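Local coordinates for flagellar basal body protein (Helicobacter pylori, PDB 5NPY) that probably builds part of the hook of the bacterial flagellum, the flexible joint between the basal body and the filament, at residues L373-Y377 / L444-L448; A503-I507 / W546-L552. All coordinates share one frame; numbering follows the deposited sequence.

Contact 1: L373-Y377 / L444-L448; sequences LQSEY and LTYSL
Y446 and S375 meet through their hydroxyls, S375 OG lying 2.8 Å from Y446 OH, and L373 lies over the ring that carries the tyrosine hydroxyl. The chi1 of Y446 is near 180° (-175°), which swings the ring away from its own backbone nitrogen and extends it from strand 442-447 across to strand 370-381. Tyrosine suits the place because it spans the gap with an apolar ring and ends in a group that can hydrogen-bond. S375 OG sits at the ring edge, in its plane, and also bonds to S402 OG, so this small buried hydroxyl joins a polar chain. A water bridges Y446 OH and the carbonyl of L373, donating to L373 O at 2.8 Å; the phenol oxygen thus has two partners within the contact.

L373 supplies the apolar half. Its side chain, likewise extended, sends CD2 over the centre of the Y446 ring, a CH-pi contact of 3.8 Å from CD2 to the centroid, only 8° off the normal. The same methyl reaches L444 CD2 at 4.2 Å. Further along both strands, L448 CD2 packs 4.1 Å from Y377 OH as the two side chains run past each other in opposite directions; that hydroxyl is hydrogen-bonded to T359 OG1.

The strand axes lie 10.8 Å apart at -37°, and both segments point their alternate residues inward. Residues from two different sheets therefore interdigitate, with I195 and L437 adding to the apolar filling, an arrangement typical of the core of a beta sandwich.

Contact 2: A503-I507 / W546-L552; sequences ARIGI and WDEEGKL
R504 points its guanidinium edge at the carbonyl of G550. NH1 and NH2 share G550 O in a weak, forked pair of hydrogen bonds, each 3.4 Å from nitrogen to oxygen, with the acceptor in the guanidinium plane. A stronger claim on NH1 comes from L169 O, so this buried arginine ties several backbone carbonyls together, and its many N-H groups suit that task. On the exposed side of the loop K551 NZ forms a salt bridge with E549 OE1, though E549 is poorly ordered. The R504 guanidinium also lies flat on the W546 indole, their planes 21° apart and centres 4.3 Å apart, an off-centre cation-pi stack. A bend at chi3 (-64°) turns the head after CD has passed over the six-membered ring, where CD makes a CH-pi contact with the centroid at 3.8 Å. Tryptophan gives the long arginine a broad surface to lie along, while its NE1 is bonded to G171 O.

The 546-552 segment is an irregular loop between strands 543-544 and 555-559, and these contacts lay it against strand 499-509 in the beta-rich part of the chain that includes the FlgE/F/G D1 region. G550 has a positive phi (94°), a turn conformation well suited to glycine.

At the indole edge, W546 CZ3 comes within 3.5 Å of I505 O. Farther along, I507 and L552 cross at about a right angle, L552 CD2 resting 4.0 Å from I507 CB, and I557 touches both of these branched apolar side chains.

Overall arrangement
The two contacts lie far apart in this elongated chain, with centres about 41 Å apart and no shared strand or helix. Contact 1 is near the centre of the chain, joining strands of two different sheets; contact 2 is farther out, about 32 Å from the chain's centre, and joins a strand to an irregular loop. All the touching residues of contact 1 are buried, as are those of contact 2 apart from the partly exposed G550, but contact 2 also has charged groups at the solvent-facing side of its loop. Their chemistry follows: neutral hydroxyls, a bridging water and aliphatic groups between the strands of contact 1, against a cationic guanidinium held by aromatic stacking and backbone carbonyls in contact 2.

Contact 1: L373-Y377 / L444-L448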
loop_
_atom_site.group_PDB
_atom_site.type_symbol
_atom_site.label_atom_id
_atom_site.label_comp_id
_atom_site.label_asym_id
_atom_site.label_seq_id
_atom_site.Cartn_x
_atom_site.Cartn_y
_atom_site.Cartn_z
ATOM N N LEU A 373 6.254 9.331 0.743
ATOM C CA LEU A 373 5.885 8.880 2.089
ATOM C C LEU A 373 6.908 7.823 2.517
ATOM O O LEU A 373 6.891 6.680 2.035
ATOM C CB LEU A 373 4.445 8.371 2.108
ATOM C CG LEU A 373 3.895 7.756 3.421
ATOM C CD1 LEU A 373 4.400 8.497 4.606
ATOM C CD2 LEU A 373 2.392 7.740 3.492
ATOM N N GLN A 374 7.829 8.208 3.402
ATOM C CA GLN A 374 8.933 7.336 3.770
ATOM C C GLN A 374 8.721 6.753 5.159
ATOM O O GLN A 374 8.071 7.354 6.024
ATOM C CB GLN A 374 10.270 8.062 3.699
ATOM C CG GLN A 374 10.610 8.472 2.262
ATOM C CD GLN A 374 12.020 8.976 2.069
ATOM O OE1 GLN A 374 12.807 9.057 3.010
ATOM N NE2 GLN A 374 12.348 9.324 0.832
ATOM N N SER A 375 9.237 5.536 5.335
ATOM C CA SER A 375 9.181 4.811 6.596
ATOM C C SER A 375 10.511 4.133 6.802
ATOM O O SER A 375 11.010 3.476 5.889
ATOM C CB SER A 375 8.089 3.741 6.620
ATOM O OG SER A 375 6.819 4.310 6.789
ATOM N N GLU A 376 11.056 4.268 8.003
ATOM C CA GLU A 376 12.229 3.528 8.429
ATOM C C GLU A 376 11.872 2.667 9.638
ATOM O O GLU A 376 11.177 3.123 10.549
ATOM C CB GLU A 376 13.341 4.482 8.774
ATOM C CG GLU A 376 13.572 5.577 7.746
ATOM C CD GLU A 376 14.810 6.363 8.110
ATOM O OE1 GLU A 376 14.694 7.531 8.519
ATOM O OE2 GLU A 376 15.905 5.766 8.072
ATOM N N TYR A 377 12.375 1.435 9.650
ATOM C CA TYR A 377 11.971 0.393 10.594
ATOM C C TYR A 377 13.185 -0.061 11.394
ATOM O O TYR A 377 14.249 -0.351 10.822
ATOM C CB TYR A 377 11.354 -0.813 9.849
ATOM C CG TYR A 377 10.232 -0.479 8.851
ATOM C CD1 TYR A 377 8.911 -0.872 9.096
ATOM C CD2 TYR A 377 10.501 0.213 7.656
ATOM C CE1 TYR A 377 7.873 -0.569 8.189
ATOM C CE2 TYR A 377 9.488 0.496 6.749
ATOM C CZ TYR A 377 8.164 0.113 7.024
ATOM O OH TYR A 377 7.136 0.408 6.135
ATOM N N LEU A 444 -3.683 12.720 6.301
ATOM C CA LEU A 444 -3.527 11.456 5.592
ATOM C C LEU A 444 -3.489 10.309 6.598
ATOM O O LEU A 444 -2.608 10.276 7.462
ATOM C CB LEU A 444 -2.258 11.485 4.746
ATOM C CG LEU A 444 -1.925 10.310 3.818
ATOM C CD1 LEU A 444 -0.831 10.760 2.893
ATOM C CD2 LEU A 444 -1.470 9.075 4.593
ATOM N N THR A 445 -4.407 9.340 6.440
ATOM C CA THR A 445 -4.444 8.126 7.268
ATOM C C THR A 445 -3.478 7.094 6.690
ATOM O O THR A 445 -3.671 6.640 5.558
ATOM C CB THR A 445 -5.855 7.523 7.311
ATOM O OG1 THR A 445 -6.818 8.528 7.634
ATOM C CG2 THR A 445 -5.942 6.339 8.333
ATOM N N TYR A 446 -2.462 6.701 7.465
ATOM C CA TYR A 446 -1.412 5.791 7.001
ATOM C C TYR A 446 -1.488 4.488 7.790
ATOM O O TYR A 446 -1.443 4.511 9.026
ATOM C CB TYR A 446 -0.037 6.437 7.169
ATOM C CG TYR A 446 1.169 5.679 6.618
ATOM C CD1 TYR A 446 2.422 5.902 7.139
ATOM C CD2 TYR A 446 1.075 4.825 5.530
ATOM C CE1 TYR A 446 3.528 5.257 6.659
ATOM C CE2 TYR A 446 2.194 4.183 5.036
ATOM C CZ TYR A 446 3.418 4.408 5.607
ATOM O OH TYR A 446 4.558 3.790 5.152
ATOM N N SER A 447 -1.619 3.362 7.083
ATOM C CA SER A 447 -1.707 2.033 7.699
ATOM C C SER A 447 -0.559 1.155 7.212
ATOM O O SER A 447 -0.364 0.975 5.997
ATOM C CB SER A 447 -3.041 1.331 7.391
ATOM O OG SER A 447 -4.161 2.061 7.890
ATOM N N LEU A 448 0.196 0.617 8.161
ATOM C CA LEU A 448 1.384 -0.167 7.858
ATOM C C LEU A 448 1.096 -1.650 7.643
ATOM O O LEU A 448 2.032 -2.405 7.383
ATOM C CB LEU A 448 2.394 -0.015 8.991
ATOM C CG LEU A 448 2.920 1.418 9.125
ATOM C CD1 LEU A 448 3.725 1.550 10.390
ATOM C CD2 LEU A 448 3.762 1.853 7.891
HETATM O O HOH W 1 6.663 4.036 3.061
#

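Contact 2: A503-I507 / W546-L552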
loop_
_atom_site.group_PDB
_atom_site.type_symbol
_atom_site.label_atom_id
_atom_site.label_comp_id
_atom_site.label_asym_id
_atom_site.label_seq_id
_atom_site.Cartn_x
_atom_site.Cartn_y
_atom_site.Cartn_z
ATOM N N ALA A 503 -18.125 4.742 -20.200
ATOM C CA ALA A 503 -19.442 4.540 -20.793
ATOM C C ALA A 503 -19.495 3.155 -21.425
ATOM O O ALA A 503 -18.500 2.424 -21.456
ATOM C CB ALA A 503 -19.759 5.622 -21.834
ATOM N N ARG A 504 -20.685 2.792 -21.913
ATOM C CA ARG A 504 -20.820 1.677 -22.843
ATOM C C ARG A 504 -21.923 1.993 -23.834
ATOM O O ARG A 504 -22.849 2.749 -23.531
ATOM C CB ARG A 504 -21.120 0.345 -22.154
ATOM C CG ARG A 504 -22.558 0.160 -21.701
ATOM C CD ARG A 504 -22.671 -1.130 -20.908
ATOM N NE ARG A 504 -22.362 -2.292 -21.746
ATOM C CZ ARG A 504 -22.022 -3.488 -21.278
ATOM N NH1 ARG A 504 -21.917 -3.696 -19.973
ATOM N NH2 ARG A 504 -21.768 -4.473 -22.117
ATOM N N ILE A 505 -21.800 1.412 -25.028
ATOM C CA ILE A 505 -22.770 1.629 -26.097
ATOM C C ILE A 505 -24.051 0.875 -25.777
ATOM O O ILE A 505 -24.028 -0.327 -25.477
ATOM C CB ILE A 505 -22.193 1.179 -27.448
ATOM C CG1 ILE A 505 -20.867 1.886 -27.737
ATOM C CG2 ILE A 505 -23.194 1.452 -28.575
ATOM C CD1 ILE A 505 -21.006 3.369 -28.006
ATOM N N GLY A 506 -25.178 1.581 -25.842
ATOM C CA GLY A 506 -26.462 0.919 -25.714
ATOM C C GLY A 506 -26.668 -0.124 -26.801
ATOM O O GLY A 506 -26.297 0.071 -27.965
ATOM N N ILE A 507 -27.241 -1.260 -26.400
ATOM C CA ILE A 507 -27.642 -2.334 -27.300
ATOM C C ILE A 507 -28.976 -2.863 -26.796
ATOM O O ILE A 507 -29.132 -3.120 -25.600
ATOM C CB ILE A 507 -26.602 -3.474 -27.365
ATOM C CG1 ILE A 507 -25.314 -3.013 -28.039
ATOM C CG2 ILE A 507 -27.157 -4.668 -28.133
ATOM C CD1 ILE A 507 -25.407 -2.933 -29.556
ATOM N N TRP A 546 -27.289 -6.706 -22.462
ATOM C CA TRP A 546 -26.273 -7.346 -21.645
ATOM C C TRP A 546 -26.914 -7.970 -20.416
ATOM O O TRP A 546 -27.939 -7.491 -19.925
ATOM C CB TRP A 546 -25.200 -6.335 -21.217
ATOM C CG TRP A 546 -25.775 -5.030 -20.687
ATOM C CD1 TRP A 546 -26.299 -4.800 -19.438
ATOM C CD2 TRP A 546 -25.879 -3.785 -21.397
ATOM N NE1 TRP A 546 -26.716 -3.492 -19.330
ATOM C CE2 TRP A 546 -26.469 -2.846 -20.514
ATOM C CE3 TRP A 546 -25.537 -3.374 -22.689
ATOM C CZ2 TRP A 546 -26.711 -1.517 -20.884
ATOM C CZ3 TRP A 546 -25.776 -2.059 -23.052
ATOM C CH2 TRP A 546 -26.362 -1.146 -22.155
ATOM N N ASP A 547 -26.282 -9.027 -19.906
ATOM C CA ASP A 547 -26.804 -9.785 -18.772
ATOM C C ASP A 547 -26.460 -9.083 -17.455
ATOM O O ASP A 547 -25.971 -7.950 -17.431
ATOM C CB ASP A 547 -26.267 -11.212 -18.809
ATOM C CG ASP A 547 -24.812 -11.278 -19.248
ATOM O OD1 ASP A 547 -24.339 -12.391 -19.558
ATOM O OD2 ASP A 547 -24.146 -10.220 -19.298
ATOM N N GLU A 548 -26.725 -9.750 -16.328
ATOM C CA GLU A 548 -26.339 -9.190 -15.036
ATOM C C GLU A 548 -24.827 -9.132 -14.872
ATOM O O GLU A 548 -24.332 -8.310 -14.093
ATOM C CB GLU A 548 -26.952 -9.994 -13.888
ATOM C CG GLU A 548 -28.480 -9.999 -13.846
ATOM C CD GLU A 548 -29.096 -11.107 -14.692
ATOM O OE1 GLU A 548 -28.678 -11.279 -15.859
ATOM O OE2 GLU A 548 -29.999 -11.812 -14.186
ATOM N N GLU A 549 -24.078 -9.884 -15.649
ATOM C CA GLU A 549 -22.647 -9.766 -15.506
ATOM C C GLU A 549 -22.084 -8.588 -16.273
ATOM O O GLU A 549 -20.974 -8.141 -16.010
ATOM C CB GLU A 549 -21.962 -11.017 -15.997
ATOM C CG GLU A 549 -22.779 -12.250 -15.809
ATOM C CD GLU A 549 -22.339 -13.336 -16.732
ATOM O OE1 GLU A 549 -21.163 -13.742 -16.640
ATOM O OE2 GLU A 549 -23.149 -13.775 -17.565
ATOM N N GLY A 550 -22.853 -8.070 -17.211
ATOM C CA GLY A 550 -22.375 -7.008 -18.049
ATOM C C GLY A 550 -21.790 -7.574 -19.322
ATOM O O GLY A 550 -20.959 -6.959 -19.936
ATOM N N LYS A 551 -22.220 -8.764 -19.706
ATOM C CA LYS A 551 -21.743 -9.398 -20.892
ATOM C C LYS A 551 -22.885 -9.349 -21.850
ATOM O O LYS A 551 -23.993 -9.694 -21.510
ATOM C CB LYS A 551 -21.355 -10.834 -20.592
ATOM C CG LYS A 551 -20.795 -11.602 -21.774
ATOM C CD LYS A 551 -20.340 -13.007 -21.385
ATOM C CE LYS A 551 -21.417 -13.776 -20.653
ATOM N NZ LYS A 551 -20.908 -14.426 -19.433
ATOM N N LEU A 552 -22.620 -8.910 -23.063
ATOM C CA LEU A 552 -23.653 -8.812 -24.055
ATOM C C LEU A 552 -24.160 -10.203 -24.320
ATOM O O LEU A 552 -23.392 -11.130 -24.465
ATOM C CB LEU A 552 -23.100 -8.170 -25.320
ATOM C CG LEU A 552 -22.938 -6.659 -25.316
ATOM C CD1 LEU A 552 -22.047 -6.203 -26.387
ATOM C CD2 LEU A 552 -24.237 -6.023 -25.454
#